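Local coordinates for protein glycosyl hydrolase family 10 (Prevotella bryantii, PDB 4MGQ) that is the carbohydrate-binding module of an enzyme that probably cleaves internal beta-1,4-xylosidic linkages in xylan, and holds a bound calcium ion, at residues A[17-22]-A[33-38]; A[41-46]-A[126-131]; A[65-70]-A[75-80]; A[102-107]-A[113-118]. All coordinates share one frame; numbering follows the deposited sequence.

How the contacts relate
From the N terminus, contact 1 (17-22 with 33-38) closes first, over a short loop, and sets a strand of one five-stranded antiparallel sheet against a strand of the other. Contact 2 then opens at 41-46 and closes only at 126-131, joining the loop between strands 34-37 and 48-57 to the loop after strand 111-121; within it contact 3 (65-70 with 75-80) and contact 4 (102-107 with 113-118) nest one after the other; none of the four cross. Contact 3 folds a loop back on its own strand, whose Trp66 N lies 2.8 Å from Arg103 O of contact 4. Contacts 1 and 4, with centres about 5 Å apart, bridge the two sheets and share the calcium ion.

Contact 1: residues A[17-22]-A[33-38]; sequences HVLYIH and RELYVN. With CA (calcium ion), chain B.
Ile21 places CG1 opposite its carbonyl carbon (chi1 -66°) and runs on nearly straight to CD1 (chi2 174°), while Leu35 swings CG to the far side from its own backbone N (chi1 173°). Together these torsions bring two apolar ends together in the protein interior. Ile21 CD1 stops 3.8 Å from Leu35 CD2, and Leu35 CD1 lies 4.1 Å from the same Ile21 CD1, so the isoleucine tip is set against the fork of the leucine, the two side chains crossing at a slant. Leu19, two residues back on the same face of its strand, makes a looser touch, with CD1 4.3 Å from Leu35 CD2. That one leucine methyl therefore meets both residues. The nearest CA atoms, those of Ile21 and Leu35, are 9.4 Å apart, the spacing of facing sheets and not of paired strands. At the start of the first segment the backbone serves a different purpose: His17 O binds the calcium ion at 2.3 Å, beside waters 1 and 2, and Asp116, Thr133 and Glu135 complete the site. In the beta sandwich, strand 17-24 runs between 111-121 and 151-155, and strand 34-37 between 99-105 and 141-142. Trp141 packs on both Leu19 and Leu35, and Tyr149 on both Ile21 and Leu35.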
loop_
_atom_site.group_PDB
_atom_site.type_symbol
_atom_site.label_atom_id
_atom_site.label_comp_id
_atom_site.label_asym_id
_atom_site.label_seq_id
_atom_site.Cartn_x
_atom_site.Cartn_y
_atom_site.Cartn_z
ATOM N N HIS A 17 -4.379 -2.645 13.582
ATOM C CA HIS A 17 -5.177 -1.820 12.670
ATOM C C HIS A 17 -4.560 -1.817 11.286
ATOM O O HIS A 17 -3.337 -1.899 11.132
ATOM C CB HIS A 17 -5.330 -0.404 13.221
ATOM C CG HIS A 17 -5.994 -0.376 14.562
ATOM N ND1 HIS A 17 -5.285 -0.472 15.740
ATOM C CD2 HIS A 17 -7.302 -0.340 14.909
ATOM C CE1 HIS A 17 -6.127 -0.462 16.759
ATOM N NE2 HIS A 17 -7.357 -0.389 16.283
ATOM N N VAL A 18 -5.422 -1.757 10.274
ATOM C CA VAL A 18 -4.983 -1.901 8.895
ATOM C C VAL A 18 -5.701 -0.878 8.018
ATOM O O VAL A 18 -6.733 -0.335 8.404
ATOM C CB VAL A 18 -5.251 -3.330 8.358
ATOM C CG1 VAL A 18 -4.681 -4.397 9.317
ATOM C CG2 VAL A 18 -6.744 -3.558 8.176
ATOM N N LEU A 19 -5.129 -0.606 6.854
ATOM C CA LEU A 19 -5.800 0.188 5.834
ATOM C C LEU A 19 -6.904 -0.676 5.220
ATOM O O LEU A 19 -6.683 -1.846 4.909
ATOM C CB LEU A 19 -4.806 0.661 4.765
ATOM C CG LEU A 19 -5.354 1.483 3.583
ATOM C CD1 LEU A 19 -4.246 2.331 2.991
ATOM C CD2 LEU A 19 -5.953 0.610 2.483
ATOM N N TYR A 20 -8.080 -0.087 5.039
ATOM C CA TYR A 20 -9.222 -0.810 4.491
ATOM C C TYR A 20 -9.934 0.011 3.437
ATOM O O TYR A 20 -10.296 1.154 3.681
ATOM C CB TYR A 20 -10.199 -1.166 5.602
ATOM C CG TYR A 20 -11.542 -1.660 5.119
ATOM C CD1 TYR A 20 -11.647 -2.831 4.382
ATOM C CD2 TYR A 20 -12.707 -0.970 5.429
ATOM C CE1 TYR A 20 -12.873 -3.302 3.956
ATOM C CE2 TYR A 20 -13.951 -1.432 4.995
ATOM C CZ TYR A 20 -14.017 -2.603 4.260
ATOM O OH TYR A 20 -15.228 -3.090 3.824
ATOM N N ILE A 21 -10.140 -0.585 2.268
ATOM C CA ILE A 21 -10.958 0.046 1.240
ATOM C C ILE A 21 -12.084 -0.883 0.835
ATOM O O ILE A 21 -11.838 -1.973 0.310
ATOM C CB ILE A 21 -10.147 0.410 -0.004
ATOM C CG1 ILE A 21 -9.119 1.491 0.331
ATOM C CG2 ILE A 21 -11.081 0.882 -1.129
ATOM C CD1 ILE A 21 -8.183 1.787 -0.807
ATOM N N HIS A 22 -13.315 -0.460 1.089
ATOM C CA HIS A 22 -14.443 -1.135 0.474
ATOM C C HIS A 22 -14.547 -0.629 -0.956
ATOM O O HIS A 22 -14.914 0.519 -1.195
ATOM C CB HIS A 22 -15.750 -0.895 1.209
ATOM C CG HIS A 22 -16.915 -1.542 0.527
ATOM N ND1 HIS A 22 -16.987 -2.902 0.330
ATOM C CD2 HIS A 22 -18.011 -1.015 -0.067
ATOM C CE1 HIS A 22 -18.101 -3.192 -0.319
ATOM N NE2 HIS A 22 -18.740 -2.065 -0.572
ATOM N N ARG A 33 -10.365 3.591 -10.227
ATOM C CA ARG A 33 -10.293 3.569 -8.775
ATOM C C ARG A 33 -8.822 3.504 -8.420
ATOM O O ARG A 33 -8.177 2.495 -8.682
ATOM C CB ARG A 33 -11.051 2.371 -8.195
ATOM C CG ARG A 33 -11.161 2.359 -6.668
ATOM C CD ARG A 33 -11.665 1.008 -6.153
ATOM N NE ARG A 33 -13.075 0.770 -6.479
ATOM C CZ ARG A 33 -13.526 -0.242 -7.220
ATOM N NH1 ARG A 33 -12.689 -1.118 -7.754
ATOM N NH2 ARG A 33 -14.828 -0.369 -7.440
ATOM N N GLU A 34 -8.283 4.592 -7.877
ATOM C CA GLU A 34 -6.858 4.634 -7.568
ATOM C C GLU A 34 -6.602 5.072 -6.129
ATOM O O GLU A 34 -7.317 5.902 -5.571
ATOM C CB GLU A 34 -6.114 5.564 -8.542
ATOM C CG GLU A 34 -6.108 5.054 -9.990
ATOM C CD GLU A 34 -5.277 5.901 -10.957
ATOM O OE1 GLU A 34 -4.676 6.905 -10.547
ATOM O OE2 GLU A 34 -5.233 5.554 -12.156
ATOM N N LEU A 35 -5.559 4.479 -5.560
ATOM C CA LEU A 35 -5.051 4.799 -4.237
ATOM C C LEU A 35 -3.589 5.226 -4.371
ATOM O O LEU A 35 -2.801 4.556 -5.042
ATOM C CB LEU A 35 -5.182 3.587 -3.311
ATOM C CG LEU A 35 -4.552 3.694 -1.925
ATOM C CD1 LEU A 35 -5.323 4.679 -1.069
ATOM C CD2 LEU A 35 -4.488 2.316 -1.262
ATOM N N TYR A 36 -3.231 6.334 -3.724
ATOM C CA TYR A 36 -1.910 6.930 -3.880
ATOM C C TYR A 36 -1.136 7.012 -2.585
ATOM O O TYR A 36 -1.705 7.312 -1.547
ATOM C CB TYR A 36 -2.030 8.347 -4.410
ATOM C CG TYR A 36 -2.714 8.480 -5.737
ATOM C CD1 TYR A 36 -2.549 7.529 -6.734
ATOM C CD2 TYR A 36 -3.528 9.560 -5.991
ATOM C CE1 TYR A 36 -3.183 7.673 -7.965
ATOM C CE2 TYR A 36 -4.164 9.708 -7.198
ATOM C CZ TYR A 36 -3.982 8.774 -8.183
ATOM O OH TYR A 36 -4.632 8.948 -9.384
ATOM N N VAL A 37 0.169 6.803 -2.671
ATOM C CA VAL A 37 1.062 7.148 -1.563
ATOM C C VAL A 37 2.362 7.684 -2.162
ATOM O O VAL A 37 2.798 7.228 -3.224
ATOM C CB VAL A 37 1.313 5.934 -0.641
ATOM C CG1 VAL A 37 2.132 4.870 -1.347
ATOM C CG2 VAL A 37 1.989 6.380 0.666
ATOM N N ASN A 38 2.951 8.690 -1.518
ATOM C CA ASN A 38 4.186 9.284 -2.017
ATOM C C ASN A 38 5.376 8.914 -1.137
ATOM O O ASN A 38 5.351 9.202 0.057
ATOM C CB ASN A 38 4.069 10.812 -2.078
ATOM C CG ASN A 38 3.260 11.306 -3.272
ATOM O OD1 ASN A 38 2.403 10.604 -3.798
ATOM N ND2 ASN A 38 3.551 12.527 -3.713
HETATM CA CA CA B . -1.039 -2.110 11.532
HETATM O O HOH W 1 1.359 -2.308 11.764
HETATM O O HOH W 2 -0.820 -4.042 13.004
#

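Contact 2: residues A[41-46]-A[126-131]; sequences TELQSG and NNLIAN
Leu128 reaches from the loop 126-131 toward Thr41 and Leu43, and its fork divides the contact between them. From CB, which is directed at the other segment, chi1 of -58° puts CG beside the backbone N, and the two methyls spread from there. CD1 lies 3.7 Å from Thr41 O and 3.8 Å from Leu43 CD2, so it meets a carbonyl oxygen and a methyl alike. CD2 turns to the threonine side chain, 3.8 Å from Thr41 CB and 3.9 Å from Thr41 OG1. Every touch is van der Waals in kind. Tyr49 of strand 48-57 packs on both Leu43 and Leu128. The backbone next to Leu128 is bent by Asn127, whose OD1 accepts from Ile129 N at 3.1 Å in a nearly straight bond (169°), although the donor sits above the carbonyl plane. OD1 also receives Leu120 N. Away from the calcium site, the contact thus ties together two loops of the beta sandwich, one of them shaped by an Asx turn at Asn127.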
loop_
_atom_site.group_PDB
_atom_site.type_symbol
_atom_site.label_atom_id
_atom_site.label_comp_id
_atom_site.label_asym_id
_atom_site.label_seq_id
_atom_site.Cartn_x
_atom_site.Cartn_y
_atom_site.Cartn_z
ATOM N N THR A 41 11.216 10.195 0.091
ATOM C CA THR A 41 12.285 10.635 -0.796
ATOM C C THR A 41 11.924 10.191 -2.206
ATOM O O THR A 41 11.500 9.060 -2.398
ATOM C CB THR A 41 13.648 10.048 -0.392
ATOM O OG1 THR A 41 14.018 10.563 0.889
ATOM C CG2 THR A 41 14.733 10.408 -1.410
ATOM N N GLU A 42 12.073 11.083 -3.181
ATOM C CA GLU A 42 11.825 10.744 -4.578
ATOM C C GLU A 42 12.681 9.557 -5.027
ATOM O O GLU A 42 13.862 9.470 -4.683
ATOM C CB GLU A 42 12.096 11.965 -5.458
ATOM C CG GLU A 42 11.889 11.745 -6.936
ATOM C CD GLU A 42 12.006 13.049 -7.706
ATOM O OE1 GLU A 42 13.149 13.487 -7.954
ATOM O OE2 GLU A 42 10.954 13.636 -8.034
ATOM N N LEU A 43 12.085 8.625 -5.770
ATOM C CA LEU A 43 12.840 7.479 -6.262
ATOM C C LEU A 43 13.803 7.929 -7.361
ATOM O O LEU A 43 13.467 8.791 -8.177
ATOM C CB LEU A 43 11.901 6.386 -6.780
ATOM C CG LEU A 43 10.714 6.046 -5.872
ATOM C CD1 LEU A 43 9.987 4.805 -6.380
ATOM C CD2 LEU A 43 11.137 5.863 -4.407
ATOM N N GLN A 44 15.008 7.360 -7.352
ATOM C CA GLN A 44 16.067 7.760 -8.273
ATOM C C GLN A 44 16.305 6.740 -9.372
ATOM O O GLN A 44 16.377 5.534 -9.124
ATOM C CB GLN A 44 17.376 7.990 -7.511
ATOM C CG GLN A 44 17.253 8.992 -6.377
ATOM C CD GLN A 44 18.480 8.994 -5.483
ATOM O OE1 GLN A 44 18.392 8.732 -4.278
ATOM N NE2 GLN A 44 19.638 9.284 -6.072
ATOM N N SER A 45 16.453 7.244 -10.593
ATOM C CA SER A 45 16.715 6.399 -11.739
ATOM C C SER A 45 17.942 5.515 -11.504
ATOM O O SER A 45 18.988 5.986 -11.034
ATOM C CB SER A 45 16.897 7.259 -12.994
ATOM O OG SER A 45 17.017 6.443 -14.141
ATOM N N GLY A 46 17.802 4.230 -11.811
ATOM C CA GLY A 46 18.893 3.281 -11.655
ATOM C C GLY A 46 18.962 2.572 -10.311
ATOM O O GLY A 46 19.734 1.634 -10.148
ATOM N N ASN A 126 16.666 2.172 3.619
ATOM C CA ASN A 126 15.837 3.221 4.186
ATOM C C ASN A 126 14.382 3.018 3.796
ATOM O O ASN A 126 14.093 2.781 2.627
ATOM C CB ASN A 126 16.290 4.602 3.716
ATOM C CG ASN A 126 17.710 4.922 4.127
ATOM O OD1 ASN A 126 18.018 5.016 5.315
ATOM N ND2 ASN A 126 18.577 5.104 3.144
ATOM N N ASN A 127 13.476 3.126 4.762
ATOM C CA ASN A 127 12.047 2.996 4.486
ATOM C C ASN A 127 11.458 4.351 4.105
ATOM O O ASN A 127 11.559 5.324 4.865
ATOM C CB ASN A 127 11.335 2.402 5.709
ATOM C CG ASN A 127 9.840 2.217 5.505
ATOM O OD1 ASN A 127 9.327 2.282 4.382
ATOM N ND2 ASN A 127 9.128 1.975 6.603
ATOM N N LEU A 128 10.863 4.416 2.916
ATOM C CA LEU A 128 10.347 5.664 2.374
ATOM C C LEU A 128 8.830 5.819 2.519
ATOM O O LEU A 128 8.249 6.757 1.976
ATOM C CB LEU A 128 10.737 5.783 0.901
ATOM C CG LEU A 128 12.246 5.721 0.661
ATOM C CD1 LEU A 128 12.556 5.839 -0.834
ATOM C CD2 LEU A 128 12.966 6.817 1.462
ATOM N N ILE A 129 8.183 4.908 3.240
ATOM C CA ILE A 129 6.758 5.077 3.523
ATOM C C ILE A 129 6.566 5.677 4.909
ATOM O O ILE A 129 6.954 5.078 5.914
ATOM C CB ILE A 129 5.985 3.742 3.436
ATOM C CG1 ILE A 129 6.048 3.177 2.012
ATOM C CG2 ILE A 129 4.532 3.925 3.918
ATOM C CD1 ILE A 129 5.315 4.022 0.984
ATOM N N ALA A 130 5.962 6.859 4.953
ATOM C CA ALA A 130 5.796 7.602 6.201
ATOM C C ALA A 130 4.825 6.927 7.164
ATOM O O ALA A 130 5.070 6.879 8.375
ATOM C CB ALA A 130 5.329 9.022 5.906
ATOM N N ASN A 131 3.716 6.424 6.632
ATOM C CA ASN A 131 2.669 5.848 7.460
ATOM C C ASN A 131 2.220 4.510 6.898
ATOM O O ASN A 131 1.275 4.451 6.117
ATOM C CB ASN A 131 1.490 6.815 7.560
ATOM C CG ASN A 131 0.300 6.221 8.289
ATOM O OD1 ASN A 131 0.439 5.300 9.100
ATOM N ND2 ASN A 131 -0.881 6.751 8.002
#

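Contact 3: residues A[65-70]-A[75-80]; sequences VWPQGD and WPTPSF
Val65 and Ser79 bring their CA atoms to 4.7 Å, while Trp66 and Thr77 are already 6.1 Å apart, so the chains, running in opposite directions, diverge within a residue or two. Segment 65-70 is largely strand; 75-80 is mostly irregular and has a cis peptide before Pro76. Val65 N donates not to a backbone carbonyl but to Ser79 OG, at 2.9 Å and almost straight (175°). Ser79 OG is also 2.8 Å from Thr77 OG1, a hydroxyl pair in which either could be the donor. Packing is tight alongside: Val65 O lies 3.0 Å from Thr77 CB. Two branches of Val65 divide the apolar part. CG1, anti to the backbone N (chi1 -178°), meets Pro78 CG at 3.8 Å, the side chains crossing near a right angle, and CG2 meets Phe80 CE1 at 3.8 Å. Pro67 CG faces Pro78 CD at 4.0 Å, while Thr77 CG2 rests on Pro67 CD and near the edge of the Trp66 ring. Phe80 continues inward to strands 48-57 and 87-94. Chemically, a serine hydroxyl stands in for a strand partner: it satisfies the amide of buried Val65, and the Thr77 hydroxyl in turn is positioned to hold that serine.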
loop_
_atom_site.group_PDB
_atom_site.type_symbol
_atom_site.label_atom_id
_atom_site.label_comp_id
_atom_site.label_asym_id
_atom_site.label_seq_id
_atom_site.Cartn_x
_atom_site.Cartn_y
_atom_site.Cartn_z
ATOM N N VAL A 65 0.488 -1.864 -9.347
ATOM C CA VAL A 65 1.097 -0.636 -8.830
ATOM C C VAL A 65 1.967 0.007 -9.904
ATOM O O VAL A 65 2.909 -0.613 -10.388
ATOM C CB VAL A 65 1.966 -0.894 -7.578
ATOM C CG1 VAL A 65 2.526 0.420 -7.055
ATOM C CG2 VAL A 65 1.158 -1.594 -6.470
ATOM N N TRP A 66 1.644 1.240 -10.291
ATOM C CA TRP A 66 2.465 1.982 -11.250
ATOM C C TRP A 66 3.152 3.148 -10.555
ATOM O O TRP A 66 2.475 4.071 -10.101
ATOM C CB TRP A 66 1.631 2.537 -12.414
ATOM C CG TRP A 66 0.930 1.521 -13.261
ATOM C CD1 TRP A 66 1.322 0.234 -13.518
ATOM C CD2 TRP A 66 -0.293 1.721 -13.970
ATOM N NE1 TRP A 66 0.398 -0.380 -14.346
ATOM C CE2 TRP A 66 -0.599 0.516 -14.633
ATOM C CE3 TRP A 66 -1.165 2.809 -14.103
ATOM C CZ2 TRP A 66 -1.740 0.370 -15.425
ATOM C CZ3 TRP A 66 -2.292 2.665 -14.889
ATOM C CH2 TRP A 66 -2.576 1.448 -15.533
ATOM N N PRO A 67 4.489 3.115 -10.478
ATOM C CA PRO A 67 5.225 4.297 -10.007
ATOM C C PRO A 67 5.060 5.451 -10.992
ATOM O O PRO A 67 4.953 5.208 -12.189
ATOM C CB PRO A 67 6.678 3.823 -9.967
ATOM C CG PRO A 67 6.585 2.306 -9.875
ATOM C CD PRO A 67 5.388 1.983 -10.750
ATOM N N GLN A 68 5.063 6.683 -10.502
ATOM C CA GLN A 68 4.769 7.820 -11.364
ATOM C C GLN A 68 5.664 9.012 -11.066
ATOM O O GLN A 68 5.808 9.410 -9.915
ATOM C CB GLN A 68 3.305 8.228 -11.202
ATOM C CG GLN A 68 2.932 9.488 -11.974
ATOM C CD GLN A 68 2.598 9.196 -13.428
ATOM O OE1 GLN A 68 1.836 8.262 -13.727
ATOM N NE2 GLN A 68 3.148 10.007 -14.344
ATOM N N GLY A 69 6.243 9.580 -12.118
ATOM C CA GLY A 69 6.907 10.872 -12.049
ATOM C C GLY A 69 6.381 11.722 -13.191
ATOM O O GLY A 69 5.174 11.774 -13.427
ATOM N N ASP A 70 7.275 12.365 -13.929
ATOM C CA ASP A 70 6.837 13.064 -15.131
ATOM C C ASP A 70 6.319 12.065 -16.162
ATOM O O ASP A 70 5.455 12.397 -16.961
ATOM C CB ASP A 70 7.960 13.916 -15.700
ATOM C CG ASP A 70 8.150 15.210 -14.917
ATOM O OD1 ASP A 70 7.129 15.795 -14.469
ATOM O OD2 ASP A 70 9.312 15.637 -14.751
ATOM N N TRP A 75 6.408 -0.745 -16.333
ATOM C CA TRP A 75 7.281 -1.913 -16.175
ATOM C C TRP A 75 8.720 -1.450 -16.025
ATOM O O TRP A 75 9.159 -0.562 -16.760
ATOM C CB TRP A 75 7.164 -2.862 -17.380
ATOM C CG TRP A 75 7.909 -4.151 -17.186
ATOM C CD1 TRP A 75 9.259 -4.342 -17.272
ATOM C CD2 TRP A 75 7.346 -5.418 -16.846
ATOM N NE1 TRP A 75 9.567 -5.654 -17.009
ATOM C CE2 TRP A 75 8.409 -6.335 -16.745
ATOM C CE3 TRP A 75 6.045 -5.867 -16.621
ATOM C CZ2 TRP A 75 8.209 -7.677 -16.430
ATOM C CZ3 TRP A 75 5.848 -7.199 -16.301
ATOM C CH2 TRP A 75 6.925 -8.088 -16.211
ATOM N N PRO A 76 9.466 -2.024 -15.062
ATOM C CA PRO A 76 9.052 -2.978 -14.032
ATOM C C PRO A 76 8.380 -2.254 -12.877
ATOM O O PRO A 76 8.633 -1.071 -12.667
ATOM C CB PRO A 76 10.371 -3.602 -13.580
ATOM C CG PRO A 76 11.354 -2.478 -13.730
ATOM C CD PRO A 76 10.898 -1.688 -14.947
ATOM N N THR A 77 7.542 -2.962 -12.133
ATOM C CA THR A 77 6.797 -2.362 -11.046
ATOM C C THR A 77 6.801 -3.275 -9.832
ATOM O O THR A 77 7.172 -4.446 -9.942
ATOM C CB THR A 77 5.336 -2.107 -11.442
ATOM O OG1 THR A 77 4.688 -3.367 -11.629
ATOM C CG2 THR A 77 5.226 -1.265 -12.713
ATOM N N PRO A 78 6.369 -2.751 -8.672
ATOM C CA PRO A 78 6.185 -3.627 -7.515
ATOM C C PRO A 78 4.782 -4.232 -7.452
ATOM O O PRO A 78 4.286 -4.499 -6.363
ATOM C CB PRO A 78 6.423 -2.690 -6.334
ATOM C CG PRO A 78 5.922 -1.347 -6.831
ATOM C CD PRO A 78 6.244 -1.322 -8.317
ATOM N N SER A 79 4.156 -4.443 -8.607
ATOM C CA SER A 79 2.829 -5.053 -8.637
ATOM C C SER A 79 2.891 -6.415 -7.952
ATOM O O SER A 79 3.920 -7.102 -8.005
ATOM C CB SER A 79 2.330 -5.198 -10.071
ATOM O OG SER A 79 2.126 -3.924 -10.652
ATOM N N PHE A 80 1.801 -6.803 -7.305
ATOM C CA PHE A 80 1.831 -8.019 -6.505
ATOM C C PHE A 80 0.502 -8.745 -6.578
ATOM O O PHE A 80 -0.398 -8.353 -7.329
ATOM C CB PHE A 80 2.193 -7.694 -5.047
ATOM C CG PHE A 80 1.288 -6.680 -4.396
ATOM C CD1 PHE A 80 1.522 -5.321 -4.544
ATOM C CD2 PHE A 80 0.213 -7.088 -3.618
ATOM C CE1 PHE A 80 0.699 -4.389 -3.947
ATOM C CE2 PHE A 80 -0.618 -6.157 -3.004
ATOM C CZ PHE A 80 -0.367 -4.799 -3.169
#

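Contact 4: residues A[102-107]-A[113-118]; sequences LRFELG and IWMDDV. With CA (calcium ion), chain B.
Phe104 and Met115 form a Met-aromatic contact across the two facing sheets of the beta sandwich. Met115 SD is 3.9 Å from Phe104 CE2 and 4.8 Å from the ring centroid, in an oblique direction 53° off the ring normal, and the side chains slide past each other in opposite directions. Met115 sets CG on the far side from its carbonyl carbon (chi1 -75°) and stays extended through chi2 (-174°), which carries SD to the ring. A purely apolar touch adds to this, Leu106 CD2 to Ile113 CD1 at 4.4 Å, with Ile21 packing on both. Among the ionic interactions, Arg103 NE pairs with Glu105 OE2 at 3.4 Å within its own strand, and Arg103 NH2 has a second partner in Glu34. Metal binding falls to Asp116, whose carboxylate grips the calcium ion with both oxygens, OD1 and OD2 each at 2.5 Å; OD2 also accepts from Arg54 NH2. The next residue braces the shell indirectly: water 1, itself bound to the calcium, donates to Asp117 OD1 at 2.7 Å.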
loop_
_atom_site.group_PDB
_atom_site.type_symbol
_atom_site.label_atom_id
_atom_site.label_comp_id
_atom_site.label_asym_id
_atom_site.label_seq_id
_atom_site.Cartn_x
_atom_site.Cartn_y
_atom_site.Cartn_z
ATOM N N LEU A 102 3.427 6.377 -5.849
ATOM C CA LEU A 102 2.984 5.021 -6.186
ATOM C C LEU A 102 1.488 5.048 -6.429
ATOM O O LEU A 102 0.723 5.440 -5.548
ATOM C CB LEU A 102 3.296 4.019 -5.063
ATOM C CG LEU A 102 4.767 3.819 -4.716
ATOM C CD1 LEU A 102 4.891 2.712 -3.659
ATOM C CD2 LEU A 102 5.570 3.486 -5.941
ATOM N N ARG A 103 1.073 4.616 -7.615
ATOM C CA ARG A 103 -0.351 4.524 -7.949
ATOM C C ARG A 103 -0.836 3.089 -7.828
ATOM O O ARG A 103 -0.412 2.243 -8.606
ATOM C CB ARG A 103 -0.607 5.024 -9.379
ATOM C CG ARG A 103 -0.195 6.494 -9.610
ATOM C CD ARG A 103 -0.222 6.885 -11.090
ATOM N NE ARG A 103 -1.518 6.576 -11.699
ATOM C CZ ARG A 103 -1.702 6.466 -13.014
ATOM N NH1 ARG A 103 -0.680 6.639 -13.850
ATOM N NH2 ARG A 103 -2.897 6.159 -13.491
ATOM N N PHE A 104 -1.714 2.822 -6.862
ATOM C CA PHE A 104 -2.365 1.518 -6.757
ATOM C C PHE A 104 -3.596 1.538 -7.661
ATOM O O PHE A 104 -4.534 2.295 -7.428
ATOM C CB PHE A 104 -2.753 1.193 -5.302
ATOM C CG PHE A 104 -1.579 0.892 -4.398
ATOM C CD1 PHE A 104 -0.684 1.892 -4.031
ATOM C CD2 PHE A 104 -1.393 -0.389 -3.882
ATOM C CE1 PHE A 104 0.392 1.620 -3.187
ATOM C CE2 PHE A 104 -0.319 -0.673 -3.019
ATOM C CZ PHE A 104 0.574 0.331 -2.676
ATOM N N GLU A 105 -3.578 0.710 -8.698
ATOM C CA GLU A 105 -4.662 0.666 -9.681
ATOM C C GLU A 105 -5.695 -0.367 -9.274
ATOM O O GLU A 105 -5.479 -1.568 -9.450
ATOM C CB GLU A 105 -4.101 0.342 -11.057
ATOM C CG GLU A 105 -3.046 1.334 -11.514
ATOM C CD GLU A 105 -3.614 2.727 -11.643
ATOM O OE1 GLU A 105 -4.595 2.901 -12.404
ATOM O OE2 GLU A 105 -3.108 3.649 -10.968
ATOM N N LEU A 106 -6.809 0.093 -8.718
ATOM C CA LEU A 106 -7.788 -0.804 -8.129
ATOM C C LEU A 106 -9.066 -0.906 -8.953
ATOM O O LEU A 106 -10.023 -1.536 -8.516
ATOM C CB LEU A 106 -8.150 -0.344 -6.716
ATOM C CG LEU A 106 -7.002 -0.104 -5.729
ATOM C CD1 LEU A 106 -7.547 0.426 -4.408
ATOM C CD2 LEU A 106 -6.218 -1.378 -5.504
ATOM N N GLY A 107 -9.079 -0.288 -10.128
ATOM C CA GLY A 107 -10.320 -0.100 -10.856
ATOM C C GLY A 107 -11.033 -1.361 -11.294
ATOM O O GLY A 107 -12.264 -1.403 -11.293
ATOM N N ILE A 113 -10.427 -4.690 0.112
ATOM C CA ILE A 113 -8.989 -4.897 0.230
ATOM C C ILE A 113 -8.524 -4.326 1.568
ATOM O O ILE A 113 -9.008 -3.281 2.007
ATOM C CB ILE A 113 -8.204 -4.248 -0.954
ATOM C CG1 ILE A 113 -6.700 -4.493 -0.808
ATOM C CG2 ILE A 113 -8.538 -2.767 -1.085
ATOM C CD1 ILE A 113 -5.892 -4.185 -2.067
ATOM N N TRP A 114 -7.638 -5.064 2.227
ATOM C CA TRP A 114 -6.966 -4.627 3.449
ATOM C C TRP A 114 -5.455 -4.676 3.233
ATOM O O TRP A 114 -4.945 -5.598 2.597
ATOM C CB TRP A 114 -7.322 -5.518 4.648
ATOM C CG TRP A 114 -8.777 -5.627 5.023
ATOM C CD1 TRP A 114 -9.417 -4.951 6.019
ATOM C CD2 TRP A 114 -9.757 -6.503 4.438
ATOM N NE1 TRP A 114 -10.737 -5.346 6.092
ATOM C CE2 TRP A 114 -10.969 -6.291 5.128
ATOM C CE3 TRP A 114 -9.724 -7.442 3.397
ATOM C CZ2 TRP A 114 -12.142 -6.975 4.808
ATOM C CZ3 TRP A 114 -10.892 -8.127 3.084
ATOM C CH2 TRP A 114 -12.083 -7.888 3.788
ATOM N N MET A 115 -4.734 -3.687 3.753
ATOM C CA MET A 115 -3.276 -3.676 3.649
ATOM C C MET A 115 -2.672 -3.205 4.961
ATOM O O MET A 115 -3.286 -2.424 5.685
ATOM C CB MET A 115 -2.797 -2.776 2.499
ATOM C CG MET A 115 -3.010 -3.398 1.128
ATOM S SD MET A 115 -2.298 -2.415 -0.208
ATOM C CE MET A 115 -3.483 -1.089 -0.254
ATOM N N ASP A 116 -1.465 -3.674 5.256
ATOM C CA ASP A 116 -0.784 -3.275 6.489
ATOM C C ASP A 116 0.719 -3.450 6.333
ATOM O O ASP A 116 1.193 -4.125 5.405
ATOM C CB ASP A 116 -1.303 -4.101 7.682
ATOM C CG ASP A 116 -1.007 -3.455 9.037
ATOM O OD1 ASP A 116 -0.674 -2.243 9.092
ATOM O OD2 ASP A 116 -1.145 -4.168 10.055
ATOM N N ASP A 117 1.466 -2.822 7.238
ATOM C CA ASP A 117 2.913 -2.992 7.307
ATOM C C ASP A 117 3.582 -2.659 5.975
ATOM O O ASP A 117 4.465 -3.370 5.493
ATOM C CB ASP A 117 3.227 -4.407 7.767
ATOM C CG ASP A 117 2.589 -4.720 9.111
ATOM O OD1 ASP A 117 2.770 -3.904 10.037
ATOM O OD2 ASP A 117 1.888 -5.751 9.236
ATOM N N VAL A 118 3.144 -1.552 5.384
ATOM C CA VAL A 118 3.653 -1.123 4.090
ATOM C C VAL A 118 4.990 -0.407 4.246
ATOM O O VAL A 118 5.096 0.583 4.983
ATOM C CB VAL A 118 2.665 -0.187 3.387
ATOM C CG1 VAL A 118 3.154 0.130 1.967
ATOM C CG2 VAL A 118 1.265 -0.804 3.365
HETATM CA CA CA B . -1.039 -2.110 11.532
HETATM O O HOH W 1 1.359 -2.308 11.764
HETATM O O HOH W 2 -0.820 -4.042 13.004
#